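Local coordinates for protein (aminopeptidase) (Ochrobactrum anthropi, PDB 1B65) that acts as a serine aminopeptidase that releases N-terminal L-amino acids from peptides and also hydrolyses esters and amides of D-alanine, on a variant of the Ntn hydrolase fold, at residues Val59-Pro64 against Asp168-Gly173; Tyr189-Gly194 against Gln234-Gly239; Thr41-Glu46 against Glu344-Thr349; Asp33-Gly38 against Ile293-Ala298. All coordinates share one frame; numbering follows the deposited sequence.

In the fold
The four contacts fall into two groups. Contacts 1 and 4, with centres 10 Å apart, touch each other where strands 36-43 and 56-63 pair in the four-stranded sheet; contact 4 also ties this sheet to strand 289-296 of the six-stranded one. Contacts 2 and 3 have centres about 30 Å from that of contact 4, on the opposite side of the chain's centre; their own centres are 18 Å apart, and Lys192 packs on Glu344 and Met346. Strand 36-43 serves contact 4 at its start and contact 3 toward its other end. Contact 1 closes before contact 2 opens, and contacts 3 and 4 cross, each bringing together residues some 250 to 300 positions apart.

Contact 1 of 4, residues Val59-Pro64 against Asp168-Gly173; sequences VTAILP and DNVASG
Val170 sends both of its methyl groups onto strand 56-63, one to each of two residues there. CG1 lies 4.1 Å from Ala61 CB and equally far from Ala61 O, whereas CG2 meets Leu63 CD1 at 4.1 Å. No hydrogen bond joins the two segments, and the contact consists of these van der Waals touches. The division of labour follows from the first torsion of Val170 (chi1 -55°), which sets CG1 beside the backbone N, anti to the carbonyl carbon, and CG2 in the slot between N and the carbonyl carbon. Leu63 crosses Val170 at about a right angle and offers just the end of one branch. Ala61 and Leu63 can both be reached because they stand on the same side of the strand, while Ile62 between them is turned the other way, onto Val35.

The next shell fixes the loop that carries Val170. Asn169 ND2 donates to Phe39 O and the backbone of Ala171 bonds with Val37, so the loop is fastened to strand 36-43. That strand also pairs with 56-63, with Ala61 opposite Gly38 and Leu63 opposite Gly36. Helix 160-168, which leads into the loop, lies against strand 56-63, Leu167 touching Ala61, and Tyr126 packs on Leu63; Val170 thus continues, in the loop, the cover that helix 160-168 gives this face of the four-stranded sheet.

Contact 2 of 4, residues Tyr189-Gly194 against Gln234-Gly239; sequences YGFKGG and QHMRDG
Phe191 and Met236 both swing their CG atoms beside their own backbone N (chi1 -72° and -65°), and a bend at the last torsion of Met236 (chi3 58°) then brings its methyl up to the ring. Met236 CE ends 3.8 Å from Phe191 CZ, at the far end of the phenyl group, and the two side chains cross at about a right angle.

A water supplies the polar link. It donates to Gly190 O at 2.9 Å and to Gly239 O at 2.8 Å, joining two carbonyl oxygens that could not bond directly. Arg222 reinforces the link: its guanidinium group bonds to Gly190 O, Met236 O and Asp238 O and makes a cation-pi contact with Phe191. Lys192 NZ belongs to a separate polar cluster: it approaches Gly193 O from above the carbonyl plane at 2.9 Å and also bonds to Thr184 O, Met186 O and Asn179 OD1, four oxygens that its three N-H cannot all serve with straight bonds at once.

The contact joins the small hairpin of strands 187-188 and 191-192 to the turn after the short, weakly bonded helix 232-235, with helix 361-370 packing on Met236 through Arg363.

Contact 3 of 4, residues Thr41-Glu46 against Glu344-Thr349; sequences TIIENE and EDMGGT
Apolar contact between the segments is limited to the ends of Ile43 and Met346, whose CD1 and CE atoms approach to 4.3 Å. Met346 is extended through its first two torsions (chi1 -179°, chi2 174°) and turns only at the last, which lets its methyl reach across to the strand although its CB does not point there.

Between Asn45 and Thr349 the touch is of a methyl against polar atoms. Thr349 CG2 comes within 3.8 Å of Asn45 OD1 and 4.1 Å of Asn45 O, the two side chains crossing at about a right angle. The hydroxyl of Thr349 is engaged on its own side, with Asp352 OD2 and Phe351 N.

Hydrogen bonding across the gap runs through a water, which donates to Asn45 OD1 at 2.9 Å and accepts from Gly347 N at 3.0 Å. Arg56 NH2 also donates to Asn45 OD1, so this oxygen is gripped twice.

Arg56, at the start of strand 56-63, packs on both Met346 and Thr349 as well. The contact therefore brings the short hairpin of strands 346-347 and 355-356 against the later part of strand 36-43 and the residues that follow, at an outermost strand of the four-stranded sheet within the chain.

Contact 4 of 4, residues Asp33-Gly38 against Ile293-Ala298; sequences DGVGVG and IAFSTA
The two sheets of this Ntn hydrolase variant approach each other here, where the turn entering strand 36-43 of the four-stranded sheet meets the end of strand 289-296 of the six-stranded one. Val35 carries the apolar part of the contact. Its CG2 lies 4.2 Å from Phe295 CE1, at the edge of the ring and near its plane. The valine's first torsion (chi1 172°) puts CG2 beside the backbone N, from where it reaches the ring.

Asp33 and Thr297 slide past one another in opposite directions. The separation of Asp33 OD1 from Thr297 CG2, 3.2 Å, is short for a methyl beside an oxygen, and Thr297 has a compressed N-CA-CB angle and an unusual first torsion (chi1 -106°), so the exact placing of this threonine side chain is doubtful. What its hydroxyl touches is therefore tentative: as modelled, Thr297 OG1 lies 3.9 Å from Val35 CG2. A water that donates to Asp33 O at 2.8 Å may link the segments, lying 3.2 Å from Thr297 OG1. Immediately before Thr297, Ser296 OG accepts from Ala298 N at 3.1 Å (N-H...O angle 156°), an ST turn that shapes the chain as it leaves the strand; the same hydroxyl is bonded to Leu259 O.

Beyond these atoms the Phe295 ring packs on Pro64, just after strand 56-63, and on Val74, Ala76, Val254 and Ala256 of the strands flanking its own. Phe295 thus stands between its own sheet, at strands 74-83 and 251-257, and the chain following strand 56-63 of the other.

Contact 1 of 4, residues Val59-Pro64 against Asp168-Gly173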
loop_
_atom_site.group_PDB
_atom_site.type_symbol
_atom_site.label_atom_id
_atom_site.label_comp_id
_atom_site.label_asym_id
_atom_site.label_seq_id
_atom_site.Cartn_x
_atom_site.Cartn_y
_atom_site.Cartn_z
ATOM N N VAL A 59 16.254 -26.110 3.748
ATOM C CA VAL A 59 14.858 -25.672 3.734
ATOM C C VAL A 59 14.286 -25.713 5.153
ATOM O O VAL A 59 14.559 -26.631 5.926
ATOM C CB VAL A 59 14.010 -26.659 2.899
ATOM C CG1 VAL A 59 12.574 -26.165 2.740
ATOM C CG2 VAL A 59 14.538 -26.950 1.490
ATOM N N THR A 60 13.501 -24.678 5.444
ATOM C CA THR A 60 12.811 -24.609 6.735
ATOM C C THR A 60 11.318 -24.670 6.448
ATOM O O THR A 60 10.887 -24.002 5.495
ATOM C CB THR A 60 13.181 -23.278 7.426
ATOM O OG1 THR A 60 14.571 -23.364 7.792
ATOM C CG2 THR A 60 12.385 -23.086 8.707
ATOM N N ALA A 61 10.528 -25.438 7.177
ATOM C CA ALA A 61 9.075 -25.434 6.939
ATOM C C ALA A 61 8.359 -25.183 8.258
ATOM O O ALA A 61 8.742 -25.723 9.287
ATOM C CB ALA A 61 8.673 -26.810 6.395
ATOM N N ILE A 62 7.426 -24.249 8.274
ATOM C CA ILE A 62 6.654 -23.967 9.493
ATOM C C ILE A 62 5.200 -24.284 9.141
ATOM O O ILE A 62 4.629 -23.618 8.263
ATOM C CB ILE A 62 6.817 -22.467 9.829
ATOM C CG1 ILE A 62 8.308 -22.157 10.067
ATOM C CG2 ILE A 62 5.980 -22.146 11.073
ATOM C CD1 ILE A 62 8.673 -20.738 9.710
ATOM N N LEU A 63 4.553 -25.194 9.831
ATOM C CA LEU A 63 3.167 -25.536 9.464
ATOM C C LEU A 63 2.216 -25.301 10.619
ATOM O O LEU A 63 2.346 -25.954 11.655
ATOM C CB LEU A 63 3.139 -27.034 9.171
ATOM C CG LEU A 63 2.281 -27.698 8.129
ATOM C CD1 LEU A 63 1.798 -29.097 8.554
ATOM C CD2 LEU A 63 1.181 -26.857 7.501
ATOM N N PRO A 64 1.279 -24.394 10.459
ATOM C CA PRO A 64 0.261 -24.129 11.485
ATOM C C PRO A 64 -0.779 -25.245 11.495
ATOM O O PRO A 64 -0.963 -25.916 10.472
ATOM C CB PRO A 64 -0.376 -22.833 11.031
ATOM C CG PRO A 64 0.449 -22.303 9.904
ATOM C CD PRO A 64 1.139 -23.499 9.268
ATOM N N ASP A 168 7.819 -33.100 5.679
ATOM C CA ASP A 168 7.518 -34.357 6.381
ATOM C C ASP A 168 8.141 -34.402 7.769
ATOM O O ASP A 168 7.708 -35.166 8.652
ATOM C CB ASP A 168 8.028 -35.536 5.529
ATOM C CG ASP A 168 7.133 -35.863 4.359
ATOM O OD1 ASP A 168 5.973 -35.449 4.234
ATOM O OD2 ASP A 168 7.590 -36.619 3.475
ATOM N N ASN A 169 9.158 -33.613 8.070
ATOM C CA ASN A 169 9.807 -33.588 9.365
ATOM C C ASN A 169 9.174 -32.596 10.337
ATOM O O ASN A 169 9.729 -32.432 11.430
ATOM C CB ASN A 169 11.267 -33.132 9.209
ATOM C CG ASN A 169 12.206 -34.240 8.774
ATOM O OD1 ASN A 169 11.792 -35.397 8.694
ATOM N ND2 ASN A 169 13.435 -33.793 8.495
ATOM N N VAL A 170 8.143 -31.850 9.948
ATOM C CA VAL A 170 7.606 -30.855 10.877
ATOM C C VAL A 170 7.199 -31.495 12.199
ATOM O O VAL A 170 6.623 -32.582 12.162
ATOM C CB VAL A 170 6.446 -30.002 10.364
ATOM C CG1 VAL A 170 6.831 -29.293 9.048
ATOM C CG2 VAL A 170 5.179 -30.793 10.182
ATOM N N ALA A 171 7.476 -30.829 13.320
ATOM C CA ALA A 171 7.168 -31.405 14.613
ATOM C C ALA A 171 7.045 -30.314 15.685
ATOM O O ALA A 171 7.458 -29.169 15.472
ATOM C CB ALA A 171 8.326 -32.316 15.081
ATOM N N SER A 172 6.438 -30.689 16.797
ATOM C CA SER A 172 6.316 -29.756 17.925
ATOM C C SER A 172 7.593 -29.852 18.772
ATOM O O SER A 172 8.560 -30.520 18.368
ATOM C CB SER A 172 5.116 -30.103 18.797
ATOM O OG SER A 172 5.196 -31.451 19.260
ATOM N N GLY A 173 7.646 -29.224 19.943
ATOM C CA GLY A 173 8.840 -29.364 20.777
ATOM C C GLY A 173 9.979 -28.413 20.391
ATOM O O GLY A 173 9.853 -27.406 19.703
#

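Contact 2 of 4, residues Tyr189-Gly194 against Gln234-Gly239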
loop_
_atom_site.group_PDB
_atom_site.type_symbol
_atom_site.label_atom_id
_atom_site.label_comp_id
_atom_site.label_asym_id
_atom_site.label_seq_id
_atom_site.Cartn_x
_atom_site.Cartn_y
_atom_site.Cartn_z
ATOM N N TYR A 189 25.633 -9.870 10.438
ATOM C CA TYR A 189 26.562 -8.924 10.997
ATOM C C TYR A 189 28.014 -9.394 10.869
ATOM O O TYR A 189 28.832 -9.200 11.784
ATOM C CB TYR A 189 26.217 -8.612 12.462
ATOM C CG TYR A 189 24.861 -7.933 12.592
ATOM C CD1 TYR A 189 24.772 -6.559 12.426
ATOM C CD2 TYR A 189 23.720 -8.660 12.895
ATOM C CE1 TYR A 189 23.554 -5.928 12.585
ATOM C CE2 TYR A 189 22.482 -8.028 13.043
ATOM C CZ TYR A 189 22.411 -6.666 12.877
ATOM O OH TYR A 189 21.224 -5.980 13.013
ATOM N N GLY A 190 28.382 -9.989 9.738
ATOM C CA GLY A 190 29.790 -10.373 9.542
ATOM C C GLY A 190 30.148 -11.644 10.279
ATOM O O GLY A 190 31.298 -12.112 10.162
ATOM N N PHE A 191 29.264 -12.219 11.078
ATOM C CA PHE A 191 29.477 -13.491 11.765
ATOM C C PHE A 191 28.580 -14.553 11.139
ATOM O O PHE A 191 27.697 -14.226 10.344
ATOM C CB PHE A 191 29.101 -13.396 13.252
ATOM C CG PHE A 191 30.053 -12.601 14.091
ATOM C CD1 PHE A 191 31.344 -13.061 14.340
ATOM C CD2 PHE A 191 29.630 -11.386 14.637
ATOM C CE1 PHE A 191 32.199 -12.283 15.114
ATOM C CE2 PHE A 191 30.483 -10.634 15.427
ATOM C CZ PHE A 191 31.768 -11.095 15.654
ATOM N N LYS A 192 28.748 -15.824 11.507
ATOM C CA LYS A 192 27.894 -16.860 10.978
ATOM C C LYS A 192 26.473 -16.576 11.505
ATOM O O LYS A 192 26.270 -16.338 12.705
ATOM C CB LYS A 192 28.382 -18.266 11.359
ATOM C CG LYS A 192 27.551 -19.377 10.710
ATOM C CD LYS A 192 27.773 -19.395 9.185
ATOM C CE LYS A 192 26.933 -20.505 8.552
ATOM N NZ LYS A 192 25.465 -20.230 8.730
ATOM N N GLY A 193 25.520 -16.679 10.572
ATOM C CA GLY A 193 24.119 -16.495 10.970
ATOM C C GLY A 193 23.331 -17.777 10.750
ATOM O O GLY A 193 23.888 -18.893 10.788
ATOM N N GLY A 194 22.001 -17.637 10.568
ATOM C CA GLY A 194 21.191 -18.835 10.369
ATOM C C GLY A 194 19.807 -18.727 11.005
ATOM O O GLY A 194 19.220 -17.643 11.094
ATOM N N GLN A 234 31.794 -2.556 17.292
ATOM C CA GLN A 234 32.948 -1.685 17.394
ATOM C C GLN A 234 34.110 -2.351 18.134
ATOM O O GLN A 234 35.258 -1.909 17.937
ATOM C CB GLN A 234 32.567 -0.366 18.083
ATOM C CG GLN A 234 31.472 0.390 17.333
ATOM C CD GLN A 234 31.830 0.721 15.900
ATOM O OE1 GLN A 234 31.108 0.493 14.921
ATOM N NE2 GLN A 234 33.020 1.315 15.737
ATOM N N HIS A 235 33.882 -3.364 18.948
ATOM C CA HIS A 235 34.914 -4.064 19.675
ATOM C C HIS A 235 35.371 -5.392 19.082
ATOM O O HIS A 235 36.357 -5.951 19.584
ATOM C CB HIS A 235 34.443 -4.436 21.102
ATOM C CG HIS A 235 34.128 -3.213 21.901
ATOM N ND1 HIS A 235 35.090 -2.556 22.647
ATOM C CD2 HIS A 235 32.976 -2.521 22.046
ATOM C CE1 HIS A 235 34.526 -1.506 23.230
ATOM N NE2 HIS A 235 33.255 -1.463 22.871
ATOM N N MET A 236 34.584 -6.020 18.231
ATOM C CA MET A 236 34.913 -7.324 17.663
ATOM C C MET A 236 34.943 -7.130 16.143
ATOM O O MET A 236 33.951 -7.267 15.432
ATOM C CB MET A 236 33.940 -8.405 18.109
ATOM C CG MET A 236 34.011 -8.677 19.604
ATOM S SD MET A 236 32.752 -9.800 20.238
ATOM C CE MET A 236 33.059 -11.240 19.271
ATOM N N ARG A 237 36.090 -6.634 15.676
ATOM C CA ARG A 237 36.249 -6.265 14.288
ATOM C C ARG A 237 36.935 -7.269 13.387
ATOM O O ARG A 237 37.044 -6.954 12.203
ATOM C CB ARG A 237 37.149 -5.011 14.257
ATOM C CG ARG A 237 36.546 -3.757 14.853
ATOM C CD ARG A 237 36.739 -2.600 13.859
ATOM N NE ARG A 237 36.352 -3.025 12.519
ATOM C CZ ARG A 237 36.900 -2.768 11.344
ATOM N NH1 ARG A 237 37.982 -2.002 11.247
ATOM N NH2 ARG A 237 36.349 -3.288 10.245
ATOM N N ASP A 238 37.449 -8.377 13.872
ATOM C CA ASP A 238 38.204 -9.301 13.046
ATOM C C ASP A 238 37.348 -10.305 12.295
ATOM O O ASP A 238 36.204 -10.593 12.641
ATOM C CB ASP A 238 39.184 -10.101 13.938
ATOM C CG ASP A 238 38.491 -10.685 15.162
ATOM O OD1 ASP A 238 38.219 -9.913 16.108
ATOM O OD2 ASP A 238 38.210 -11.903 15.190
ATOM N N GLY A 239 37.920 -10.880 11.240
ATOM C CA GLY A 239 37.325 -11.942 10.481
ATOM C C GLY A 239 36.110 -11.566 9.648
ATOM O O GLY A 239 35.454 -12.489 9.163
HETATM O O HOH W 1 33.364 -14.143 10.018
#

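Contact 3 of 4, residues Thr41-Glu46 against Glu344-Thr349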
loop_
_atom_site.group_PDB
_atom_site.type_symbol
_atom_site.label_atom_id
_atom_site.label_comp_id
_atom_site.label_asym_id
_atom_site.label_seq_id
_atom_site.Cartn_x
_atom_site.Cartn_y
_atom_site.Cartn_z
ATOM N N THR A 41 18.679 -30.091 6.068
ATOM C CA THR A 41 19.946 -29.334 6.079
ATOM C C THR A 41 20.966 -30.003 5.185
ATOM O O THR A 41 21.231 -31.205 5.372
ATOM C CB THR A 41 20.437 -29.292 7.541
ATOM O OG1 THR A 41 19.448 -28.601 8.348
ATOM C CG2 THR A 41 21.789 -28.579 7.677
ATOM N N ILE A 42 21.564 -29.245 4.279
ATOM C CA ILE A 42 22.549 -29.801 3.347
ATOM C C ILE A 42 23.895 -29.184 3.643
ATOM O O ILE A 42 24.038 -27.959 3.500
ATOM C CB ILE A 42 22.138 -29.512 1.882
ATOM C CG1 ILE A 42 20.765 -30.128 1.581
ATOM C CG2 ILE A 42 23.202 -30.048 0.927
ATOM C CD1 ILE A 42 20.088 -29.588 0.325
ATOM N N ILE A 43 24.853 -29.939 4.214
ATOM C CA ILE A 43 26.155 -29.338 4.485
ATOM C C ILE A 43 27.205 -30.207 3.784
ATOM O O ILE A 43 27.418 -31.327 4.267
ATOM C CB ILE A 43 26.500 -29.284 5.985
ATOM C CG1 ILE A 43 25.548 -28.286 6.658
ATOM C CG2 ILE A 43 27.935 -28.778 6.185
ATOM C CD1 ILE A 43 25.729 -28.064 8.138
ATOM N N GLU A 44 27.778 -29.749 2.688
ATOM C CA GLU A 44 28.784 -30.507 1.956
ATOM C C GLU A 44 30.029 -29.643 1.920
ATOM O O GLU A 44 29.905 -28.425 2.087
ATOM C CB GLU A 44 28.350 -30.858 0.525
ATOM C CG GLU A 44 27.177 -31.804 0.558
ATOM C CD GLU A 44 26.459 -32.083 -0.725
ATOM O OE1 GLU A 44 26.933 -31.655 -1.800
ATOM O OE2 GLU A 44 25.402 -32.735 -0.629
ATOM N N ASN A 45 31.222 -30.246 1.848
ATOM C CA ASN A 45 32.417 -29.419 1.904
ATOM C C ASN A 45 33.329 -29.715 0.703
ATOM O O ASN A 45 34.469 -29.290 0.719
ATOM C CB ASN A 45 33.147 -29.604 3.243
ATOM C CG ASN A 45 32.465 -28.755 4.317
ATOM O OD1 ASN A 45 32.536 -27.523 4.286
ATOM N ND2 ASN A 45 31.774 -29.401 5.241
ATOM N N GLU A 46 32.806 -30.394 -0.283
ATOM C CA GLU A 46 33.465 -30.613 -1.566
ATOM C C GLU A 46 32.383 -30.416 -2.626
ATOM O O GLU A 46 31.206 -30.666 -2.392
ATOM C CB GLU A 46 34.160 -31.957 -1.671
ATOM C CG GLU A 46 33.389 -33.176 -2.087
ATOM C CD GLU A 46 34.166 -34.468 -1.856
ATOM O OE1 GLU A 46 35.112 -34.429 -1.027
ATOM O OE2 GLU A 46 33.850 -35.513 -2.485
ATOM N N GLU A 344 27.709 -22.136 13.981
ATOM C CA GLU A 344 29.080 -22.632 14.016
ATOM C C GLU A 344 29.855 -22.138 12.797
ATOM O O GLU A 344 29.272 -21.942 11.719
ATOM C CB GLU A 344 29.071 -24.173 13.957
ATOM C CG GLU A 344 28.339 -24.757 15.172
ATOM C CD GLU A 344 27.896 -26.187 14.926
ATOM O OE1 GLU A 344 27.064 -26.420 14.004
ATOM O OE2 GLU A 344 28.371 -27.077 15.659
ATOM N N ASP A 345 31.190 -22.075 12.938
ATOM C CA ASP A 345 32.022 -21.641 11.823
ATOM C C ASP A 345 31.715 -22.447 10.584
ATOM O O ASP A 345 31.450 -23.651 10.677
ATOM C CB ASP A 345 33.510 -21.836 12.144
ATOM C CG ASP A 345 34.014 -20.858 13.165
ATOM O OD1 ASP A 345 33.270 -20.316 13.996
ATOM O OD2 ASP A 345 35.264 -20.616 13.115
ATOM N N MET A 346 31.907 -21.816 9.423
ATOM C CA MET A 346 31.635 -22.539 8.177
ATOM C C MET A 346 32.538 -21.986 7.091
ATOM O O MET A 346 32.814 -20.789 7.105
ATOM C CB MET A 346 30.139 -22.359 7.798
ATOM C CG MET A 346 29.835 -23.143 6.493
ATOM S SD MET A 346 28.060 -23.054 6.176
ATOM C CE MET A 346 27.413 -24.222 7.352
ATOM N N GLY A 347 33.050 -22.830 6.212
ATOM C CA GLY A 347 33.906 -22.295 5.145
ATOM C C GLY A 347 35.379 -22.571 5.456
ATOM O O GLY A 347 35.711 -23.477 6.250
ATOM N N GLY A 348 36.246 -21.834 4.762
ATOM C CA GLY A 348 37.685 -22.018 4.989
ATOM C C GLY A 348 38.287 -23.198 4.277
ATOM O O GLY A 348 39.462 -23.514 4.571
ATOM N N THR A 349 37.582 -23.867 3.380
ATOM C CA THR A 349 38.161 -25.009 2.682
ATOM C C THR A 349 38.872 -24.463 1.439
ATOM O O THR A 349 38.707 -23.314 1.062
ATOM C CB THR A 349 37.081 -25.981 2.178
ATOM O OG1 THR A 349 36.407 -25.335 1.081
ATOM C CG2 THR A 349 36.042 -26.399 3.202
HETATM O O HOH W 2 32.599 -25.746 6.579
#

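Contact 4 of 4, residues Asp33-Gly38 against Ile293-Ala298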
loop_
_atom_site.group_PDB
_atom_site.type_symbol
_atom_site.label_atom_id
_atom_site.label_comp_id
_atom_site.label_asym_id
_atom_site.label_seq_id
_atom_site.Cartn_x
_atom_site.Cartn_y
_atom_site.Cartn_z
ATOM N N ASP A 33 0.531 -23.151 20.016
ATOM C CA ASP A 33 -0.131 -24.443 19.855
ATOM C C ASP A 33 -0.437 -24.833 18.410
ATOM O O ASP A 33 -0.944 -24.022 17.621
ATOM C CB ASP A 33 -1.452 -24.371 20.620
ATOM C CG ASP A 33 -2.581 -23.844 19.739
ATOM O OD1 ASP A 33 -2.481 -22.673 19.220
ATOM O OD2 ASP A 33 -3.532 -24.638 19.509
ATOM N N GLY A 34 -0.025 -26.030 18.057
ATOM C CA GLY A 34 -0.320 -26.588 16.742
ATOM C C GLY A 34 0.717 -26.241 15.683
ATOM O O GLY A 34 0.573 -26.790 14.614
ATOM N N VAL A 35 1.637 -25.316 15.979
ATOM C CA VAL A 35 2.603 -24.927 14.944
ATOM C C VAL A 35 3.799 -25.865 14.985
ATOM O O VAL A 35 4.397 -25.999 16.059
ATOM C CB VAL A 35 3.085 -23.479 15.164
ATOM C CG1 VAL A 35 4.246 -23.159 14.206
ATOM C CG2 VAL A 35 1.885 -22.552 14.930
ATOM N N GLY A 36 4.156 -26.435 13.861
ATOM C CA GLY A 36 5.338 -27.364 13.891
ATOM C C GLY A 36 6.421 -26.786 12.982
ATOM O O GLY A 36 6.149 -25.999 12.054
ATOM N N VAL A 37 7.680 -27.159 13.212
ATOM C CA VAL A 37 8.795 -26.688 12.388
ATOM C C VAL A 37 9.573 -27.917 11.916
ATOM O O VAL A 37 9.777 -28.822 12.742
ATOM C CB VAL A 37 9.747 -25.789 13.207
ATOM C CG1 VAL A 37 10.995 -25.383 12.447
ATOM C CG2 VAL A 37 9.000 -24.528 13.683
ATOM N N GLY A 38 9.924 -27.946 10.638
ATOM C CA GLY A 38 10.737 -29.056 10.145
ATOM C C GLY A 38 11.891 -28.497 9.307
ATOM O O GLY A 38 11.772 -27.402 8.735
ATOM N N ILE A 293 6.264 -11.682 8.196
ATOM C CA ILE A 293 4.883 -12.166 8.056
ATOM C C ILE A 293 4.408 -12.517 9.458
ATOM O O ILE A 293 5.219 -13.051 10.218
ATOM C CB ILE A 293 4.779 -13.341 7.079
ATOM C CG1 ILE A 293 3.319 -13.798 7.011
ATOM C CG2 ILE A 293 5.765 -14.464 7.417
ATOM C CD1 ILE A 293 3.128 -14.844 5.886
ATOM N N ALA A 294 3.182 -12.180 9.784
ATOM C CA ALA A 294 2.673 -12.516 11.133
ATOM C C ALA A 294 1.352 -13.270 10.918
ATOM O O ALA A 294 0.603 -12.866 10.031
ATOM C CB ALA A 294 2.405 -11.235 11.898
ATOM N N PHE A 295 1.062 -14.341 11.633
ATOM C CA PHE A 295 -0.222 -15.031 11.467
ATOM C C PHE A 295 -0.764 -15.419 12.841
ATOM O O PHE A 295 -0.017 -15.494 13.836
ATOM C CB PHE A 295 -0.109 -16.227 10.555
ATOM C CG PHE A 295 0.770 -17.370 11.021
ATOM C CD1 PHE A 295 0.284 -18.408 11.793
ATOM C CD2 PHE A 295 2.094 -17.389 10.628
ATOM C CE1 PHE A 295 1.108 -19.448 12.177
ATOM C CE2 PHE A 295 2.933 -18.426 10.992
ATOM C CZ PHE A 295 2.442 -19.465 11.763
ATOM N N SER A 296 -2.074 -15.621 12.892
ATOM C CA SER A 296 -2.695 -16.060 14.150
ATOM C C SER A 296 -3.304 -17.445 13.916
ATOM O O SER A 296 -3.790 -17.761 12.828
ATOM C CB SER A 296 -3.797 -15.039 14.502
ATOM O OG SER A 296 -4.663 -15.598 15.501
ATOM N N THR A 297 -3.289 -18.259 14.955
ATOM C CA THR A 297 -3.831 -19.637 14.879
ATOM C C THR A 297 -5.204 -19.617 15.531
ATOM O O THR A 297 -5.812 -20.673 15.637
ATOM C CB THR A 297 -2.634 -20.152 15.710
ATOM O OG1 THR A 297 -1.619 -20.881 15.025
ATOM C CG2 THR A 297 -2.914 -20.257 17.130
ATOM N N ALA A 298 -5.698 -18.447 15.964
ATOM C CA ALA A 298 -7.069 -18.353 16.495
ATOM C C ALA A 298 -8.108 -18.442 15.386
ATOM O O ALA A 298 -7.783 -18.447 14.191
ATOM C CB ALA A 298 -7.229 -17.031 17.264
HETATM O O HOH W 3 -1.771 -24.106 14.946
#